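Local coordinates for SufE-like protein, chloroplastic (Arabidopsis thaliana, PDB 4PUI) that activates a plastid cysteine desulfurase that mobilises sulfur for iron-sulfur cluster formation, and is represented here by its glutaredoxin-partnering BolA domain, at residues Glu12-Glu17 / Val21-Glu26; Phe50-Val55 / Arg69-Leu74. All blocks are in the same frame, centred on the assembly; numbering follows the deposited sequence.

How the interactions relate
Both interactions set a helix against the same three-stranded sheet, but at different depths. Interaction 1 rests helix 5-18 on the outer strand 22-27 and is only partly buried: leucines and a valine meet inside, and the aliphatic stem of a glutamate takes part at the more open side. Interaction 2 joins the central strand 49-55 to helix 64-74 near the middle of the domain and is wholly aliphatic and buried. Strands 22-27 and 49-55 are antiparallel neighbours, linked through backbone bonds and, at the polar side chains, by the Glu22-Arg53 salt bridge and a Glu26-Asn51 hydrogen bond. Leu14 of interaction 1 also touches Ile71 of interaction 2, making the two contacts one continuous core.

Interaction 1. Residues Glu12-Glu17 / Val21-Glu26; sequences EKLEKE and VELEVE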
loop_
_atom_site.group_PDB
_atom_site.type_symbol
_atom_site.label_atom_id
_atom_site.label_comp_id
_atom_site.label_asym_id
_atom_site.label_seq_id
_atom_site.Cartn_x
_atom_site.Cartn_y
_atom_site.Cartn_z
ATOM N N GLU A 12 0.850 9.098 0.731
ATOM C CA GLU A 12 0.007 10.220 0.312
ATOM C C GLU A 12 -1.059 9.798 -0.706
ATOM O O GLU A 12 -2.201 10.281 -0.663
ATOM C CB GLU A 12 0.864 11.369 -0.228
ATOM C CG GLU A 12 1.498 12.195 0.878
ATOM C CD GLU A 12 2.566 13.145 0.375
ATOM O OE1 GLU A 12 2.415 13.663 -0.751
ATOM O OE2 GLU A 12 3.555 13.369 1.112
ATOM N N LYS A 13 -0.685 8.908 -1.616
ATOM C CA LYS A 13 -1.610 8.426 -2.640
ATOM C C LYS A 13 -2.761 7.653 -1.989
ATOM O O LYS A 13 -3.925 7.845 -2.336
ATOM C CB LYS A 13 -0.879 7.545 -3.650
ATOM C CG LYS A 13 -1.760 6.953 -4.762
ATOM C CD LYS A 13 -2.294 8.028 -5.693
ATOM C CE LYS A 13 -3.101 7.430 -6.835
ATOM N NZ LYS A 13 -2.312 7.278 -8.092
ATOM N N LEU A 14 -2.435 6.780 -1.048
ATOM C CA LEU A 14 -3.481 6.003 -0.393
ATOM C C LEU A 14 -4.375 6.872 0.478
ATOM O O LEU A 14 -5.587 6.651 0.529
ATOM C CB LEU A 14 -2.872 4.874 0.429
ATOM C CG LEU A 14 -2.042 3.892 -0.401
ATOM C CD1 LEU A 14 -1.330 2.909 0.505
ATOM C CD2 LEU A 14 -2.905 3.160 -1.426
ATOM N N GLU A 15 -3.780 7.838 1.172
ATOM C CA GLU A 15 -4.551 8.790 1.969
ATOM C C GLU A 15 -5.516 9.566 1.073
ATOM O O GLU A 15 -6.695 9.714 1.394
ATOM C CB GLU A 15 -3.629 9.768 2.709
ATOM C CG GLU A 15 -2.893 9.153 3.883
ATOM C CD GLU A 15 -1.856 10.069 4.484
ATOM O OE1 GLU A 15 -1.472 11.057 3.824
ATOM O OE2 GLU A 15 -1.427 9.797 5.624
ATOM N N LYS A 16 -5.004 10.060 -0.048
ATOM C CA LYS A 16 -5.795 10.884 -0.950
ATOM C C LYS A 16 -6.949 10.099 -1.565
ATOM O O LYS A 16 -8.070 10.598 -1.654
ATOM C CB LYS A 16 -4.916 11.461 -2.060
ATOM C CG LYS A 16 -5.658 12.447 -2.940
ATOM C CD LYS A 16 -5.564 12.078 -4.405
ATOM C CE LYS A 16 -4.425 12.810 -5.086
ATOM N NZ LYS A 16 -4.615 12.844 -6.562
ATOM N N GLU A 17 -6.686 8.866 -1.982
ATOM C CA GLU A 17 -7.709 8.108 -2.707
ATOM C C GLU A 17 -8.630 7.268 -1.830
ATOM O O GLU A 17 -9.786 7.045 -2.195
ATOM C CB GLU A 17 -7.087 7.227 -3.789
ATOM C CG GLU A 17 -6.470 8.030 -4.938
ATOM C CD GLU A 17 -7.483 8.890 -5.695
ATOM O OE1 GLU A 17 -8.680 8.542 -5.722
ATOM O OE2 GLU A 17 -7.080 9.921 -6.271
ATOM N N VAL A 21 -9.153 4.952 7.599
ATOM C CA VAL A 21 -9.162 5.208 9.034
ATOM C C VAL A 21 -7.862 4.762 9.699
ATOM O O VAL A 21 -7.423 5.357 10.687
ATOM C CB VAL A 21 -10.377 4.573 9.739
ATOM C CG1 VAL A 21 -11.650 5.275 9.306
ATOM C CG2 VAL A 21 -10.460 3.097 9.458
ATOM N N GLU A 22 -7.253 3.711 9.151
ATOM C CA GLU A 22 -5.972 3.223 9.629
ATOM C C GLU A 22 -5.103 2.966 8.406
ATOM O O GLU A 22 -5.565 2.379 7.434
ATOM C CB GLU A 22 -6.168 1.935 10.435
ATOM C CG GLU A 22 -7.117 2.154 11.603
ATOM C CD GLU A 22 -7.292 0.956 12.519
ATOM O OE1 GLU A 22 -6.602 -0.074 12.354
ATOM O OE2 GLU A 22 -8.133 1.066 13.433
ATOM N N LEU A 23 -3.859 3.423 8.458
ATOM C CA LEU A 23 -2.926 3.204 7.357
ATOM C C LEU A 23 -1.510 2.996 7.870
ATOM O O LEU A 23 -0.986 3.810 8.643
ATOM C CB LEU A 23 -2.949 4.388 6.382
ATOM C CG LEU A 23 -1.958 4.321 5.208
ATOM C CD1 LEU A 23 -2.220 3.137 4.280
ATOM C CD2 LEU A 23 -1.993 5.643 4.436
ATOM N N GLU A 24 -0.885 1.901 7.444
ATOM C CA GLU A 24 0.519 1.672 7.747
ATOM C C GLU A 24 1.267 1.342 6.464
ATOM O O GLU A 24 0.836 0.497 5.691
ATOM C CB GLU A 24 0.702 0.527 8.742
ATOM C CG GLU A 24 2.176 0.233 9.033
ATOM C CD GLU A 24 2.382 -0.885 10.041
ATOM O OE1 GLU A 24 1.382 -1.480 10.488
ATOM O OE2 GLU A 24 3.551 -1.161 10.389
ATOM N N VAL A 25 2.384 2.026 6.254
ATOM C CA VAL A 25 3.226 1.811 5.084
ATOM C C VAL A 25 4.603 1.512 5.639
ATOM O O VAL A 25 5.251 2.383 6.216
ATOM C CB VAL A 25 3.266 3.069 4.169
ATOM C CG1 VAL A 25 4.280 2.888 3.030
ATOM C CG2 VAL A 25 1.871 3.373 3.616
ATOM N N GLU A 26 5.032 0.262 5.517
ATOM C CA GLU A 26 6.276 -0.163 6.138
ATOM C C GLU A 26 7.270 -0.567 5.063
ATOM O O GLU A 26 6.990 -1.455 4.259
ATOM C CB GLU A 26 6.011 -1.344 7.076
ATOM C CG GLU A 26 7.229 -1.813 7.852
ATOM C CD GLU A 26 7.004 -3.153 8.527
ATOM O OE1 GLU A 26 6.065 -3.877 8.132
ATOM O OE2 GLU A 26 7.775 -3.479 9.449
#
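Leu23 reaches from strand 22-26 to the helix with both of its methyls. CD1 meets CD1 of Leu14 at 3.9 Å, while CD2 lies 3.7 Å from CG of Glu15, and the leucine crosses each of these side chains at about a right angle. Its CG is anti to the backbone N (chi1 177°), which carries the forked end across to helix 12-17. Deeper in, Val25 adds a looser touch, its CG2 standing 4.5 Å from CD1 of Leu14. Branched aliphatic groups suit this inner side, where Leu14 and Val25 are buried. Helix and strand run nearly antiparallel (162°), their axes 9.9 Å apart, as the opening alpha-beta unit of the BolA fold, in which the chain leaves the first helix and returns along it as an outer strand of the sheet; a classic beta bulge, with Val21 and Glu22 both facing Val55, marks the start of that strand. The outer side, where Glu15 and Leu23 are partly exposed, is different in character. Glu15 lends its CG to Leu23, yet its chain runs on extended and ends in a salt bridge to Arg11, which also donates to the backbone O of Leu23.

Interaction 2. Residues Phe50-Val55 / Arg69-Leu74; sequences FNLRIV and RLIYDL
Flat groups play no part where Leu52 and Ile54 meet Ile71; the rings stand at the margins of this aliphatic contact. Tyr72, next to Ile71 on the helix, is stacked with His68 and also touches Ile88 of strand 85-91. Phe50, at the beginning of the strand segment, is surrounded by other parts of the domain, among them Ile10, Val25, Leu83 and Leu86. Away from these rings, a single isoleucine serves two strand residues. Ile71 divides its branches: CG2 lies 3.9 Å from CD1 of Leu52, and CD1 comes to 3.5 Å from CD1 of Ile54, a close methyl-to-methyl approach. Ile54 and Ile71 point at each other tip to tip, whereas Leu52 and Ile71 slide past one another in opposite directions. The bend in Ile71 (chi2 -59°) turns its CD1 back from an extended course, and Ile54, extended at the same bond (chi2 169°), presents its own CD1 to meet it. CG1 of Ile71 sits 4.0 Å from that same Ile54 methyl and backs up the touch.

Leu52 and Ile54, two residues apart on the strand, both direct their side chains at the helix, while Arg53 between them points to the other face of the sheet. All three touching residues are buried; no hydrogen bond crosses between the segments, and branched hydrocarbon side chains, which bring no polar group of their own, suit this place. Leu18 and Ile88 also touch Ile71, tying this core to the first helix and the third strand. Helices laid on one face of a mixed three-stranded sheet, in the order alpha-beta-beta-alpha-alpha-beta, are the hallmark of the BolA fold, which resembles the class II KH domain.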
loop_
_atom_site.group_PDB
_atom_site.type_symbol
_atom_site.label_atom_id
_atom_site.label_comp_id
_atom_site.label_asym_id
_atom_site.label_seq_id
_atom_site.Cartn_x
_atom_site.Cartn_y
_atom_site.Cartn_z
ATOM N N PHE A 50 7.445 -2.964 0.258
ATOM C CA PHE A 50 6.681 -2.396 1.361
ATOM C C PHE A 50 5.601 -3.357 1.823
ATOM O O PHE A 50 5.067 -4.128 1.028
ATOM C CB PHE A 50 6.010 -1.084 0.959
ATOM C CG PHE A 50 6.974 0.038 0.695
ATOM C CD1 PHE A 50 7.621 0.149 -0.525
ATOM C CD2 PHE A 50 7.229 0.987 1.680
ATOM C CE1 PHE A 50 8.522 1.190 -0.759
ATOM C CE2 PHE A 50 8.113 2.030 1.456
ATOM C CZ PHE A 50 8.764 2.133 0.226
ATOM N N ASN A 51 5.300 -3.303 3.118
ATOM C CA ASN A 51 4.094 -3.915 3.656
ATOM C C ASN A 51 3.075 -2.811 3.855
ATOM O O ASN A 51 3.391 -1.778 4.443
ATOM C CB ASN A 51 4.356 -4.599 5.010
ATOM C CG ASN A 51 5.306 -5.788 4.905
ATOM O OD1 ASN A 51 5.364 -6.458 3.876
ATOM N ND2 ASN A 51 6.047 -6.055 5.978
ATOM N N LEU A 52 1.855 -3.028 3.369
ATOM C CA LEU A 52 0.768 -2.065 3.545
ATOM C C LEU A 52 -0.362 -2.679 4.377
ATOM O O LEU A 52 -0.786 -3.802 4.111
ATOM C CB LEU A 52 0.189 -1.684 2.195
ATOM C CG LEU A 52 1.145 -1.138 1.142
ATOM C CD1 LEU A 52 0.398 -0.799 -0.145
ATOM C CD2 LEU A 52 1.861 0.092 1.670
ATOM N N ARG A 53 -0.845 -1.942 5.376
ATOM C CA ARG A 53 -2.070 -2.326 6.064
ATOM C C ARG A 53 -3.032 -1.159 5.949
ATOM O O ARG A 53 -2.735 -0.056 6.407
ATOM C CB ARG A 53 -1.823 -2.664 7.534
ATOM C CG ARG A 53 -3.097 -3.124 8.273
ATOM C CD ARG A 53 -2.823 -3.326 9.750
ATOM N NE ARG A 53 -3.973 -3.828 10.501
ATOM C CZ ARG A 53 -4.897 -3.048 11.047
ATOM N NH1 ARG A 53 -4.819 -1.740 10.895
ATOM N NH2 ARG A 53 -5.902 -3.577 11.746
ATOM N N ILE A 54 -4.167 -1.396 5.298
ATOM C CA ILE A 54 -5.115 -0.328 5.006
ATOM C C ILE A 54 -6.491 -0.710 5.491
ATOM O O ILE A 54 -7.015 -1.741 5.092
ATOM C CB ILE A 54 -5.212 -0.084 3.492
ATOM C CG1 ILE A 54 -3.812 -0.062 2.887
ATOM C CG2 ILE A 54 -6.012 1.214 3.170
ATOM C CD1 ILE A 54 -3.802 -0.089 1.362
ATOM N N VAL A 55 -7.079 0.142 6.327
ATOM C CA VAL A 55 -8.477 -0.024 6.721
ATOM C C VAL A 55 -9.289 1.117 6.100
ATOM O O VAL A 55 -9.100 2.285 6.447
ATOM C CB VAL A 55 -8.651 -0.039 8.250
ATOM C CG1 VAL A 55 -10.102 -0.341 8.598
ATOM C CG2 VAL A 55 -7.723 -1.083 8.884
ATOM N N ARG A 69 -5.868 -5.785 -6.240
ATOM C CA ARG A 69 -5.678 -5.224 -7.576
ATOM C C ARG A 69 -5.970 -3.733 -7.605
ATOM O O ARG A 69 -5.368 -2.996 -8.402
ATOM C CB ARG A 69 -6.555 -5.969 -8.588
ATOM C CG ARG A 69 -6.038 -7.359 -8.892
ATOM C CD ARG A 69 -7.050 -8.204 -9.641
ATOM N NE ARG A 69 -6.518 -9.527 -9.953
ATOM C CZ ARG A 69 -7.258 -10.542 -10.379
ATOM N NH1 ARG A 69 -8.561 -10.393 -10.538
ATOM N NH2 ARG A 69 -6.688 -11.712 -10.635
ATOM N N LEU A 70 -6.901 -3.299 -6.753
ATOM C CA LEU A 70 -7.237 -1.883 -6.603
ATOM C C LEU A 70 -6.019 -1.095 -6.139
ATOM O O LEU A 70 -5.711 -0.022 -6.673
ATOM C CB LEU A 70 -8.380 -1.732 -5.582
ATOM C CG LEU A 70 -8.982 -0.366 -5.226
ATOM C CD1 LEU A 70 -10.355 -0.580 -4.632
ATOM C CD2 LEU A 70 -8.163 0.434 -4.236
ATOM N N ILE A 71 -5.335 -1.634 -5.137
ATOM C CA ILE A 71 -4.142 -0.997 -4.595
ATOM C C ILE A 71 -3.010 -0.992 -5.629
ATOM O O ILE A 71 -2.316 0.013 -5.804
ATOM C CB ILE A 71 -3.685 -1.698 -3.308
ATOM C CG1 ILE A 71 -4.767 -1.590 -2.229
ATOM C CG2 ILE A 71 -2.361 -1.110 -2.813
ATOM C CD1 ILE A 71 -5.114 -0.185 -1.900
ATOM N N TYR A 72 -2.838 -2.113 -6.319
ATOM C CA TYR A 72 -1.825 -2.197 -7.359
ATOM C C TYR A 72 -2.104 -1.145 -8.440
ATOM O O TYR A 72 -1.185 -0.480 -8.930
ATOM C CB TYR A 72 -1.788 -3.601 -7.963
ATOM C CG TYR A 72 -0.650 -4.443 -7.436
ATOM C CD1 TYR A 72 -0.539 -4.744 -6.080
ATOM C CD2 TYR A 72 0.330 -4.905 -8.294
ATOM C CE1 TYR A 72 0.523 -5.507 -5.610
ATOM C CE2 TYR A 72 1.377 -5.657 -7.839
ATOM C CZ TYR A 72 1.474 -5.953 -6.503
ATOM O OH TYR A 72 2.542 -6.708 -6.089
ATOM N N ASP A 73 -3.373 -0.967 -8.789
ATOM C CA ASP A 73 -3.726 0.029 -9.805
ATOM C C ASP A 73 -3.378 1.445 -9.351
ATOM O O ASP A 73 -2.854 2.252 -10.126
ATOM C CB ASP A 73 -5.215 -0.076 -10.151
ATOM C CG ASP A 73 -5.694 1.063 -11.030
ATOM O OD1 ASP A 73 -5.276 1.118 -12.193
ATOM O OD2 ASP A 73 -6.496 1.903 -10.562
ATOM N N LEU A 74 -3.673 1.756 -8.092
ATOM C CA LEU A 74 -3.386 3.087 -7.567
ATOM C C LEU A 74 -1.897 3.373 -7.542
ATOM O O LEU A 74 -1.472 4.527 -7.648
ATOM C CB LEU A 74 -3.920 3.229 -6.145
ATOM C CG LEU A 74 -5.431 3.236 -5.971
ATOM C CD1 LEU A 74 -5.760 3.257 -4.489
ATOM C CD2 LEU A 74 -6.057 4.422 -6.689
#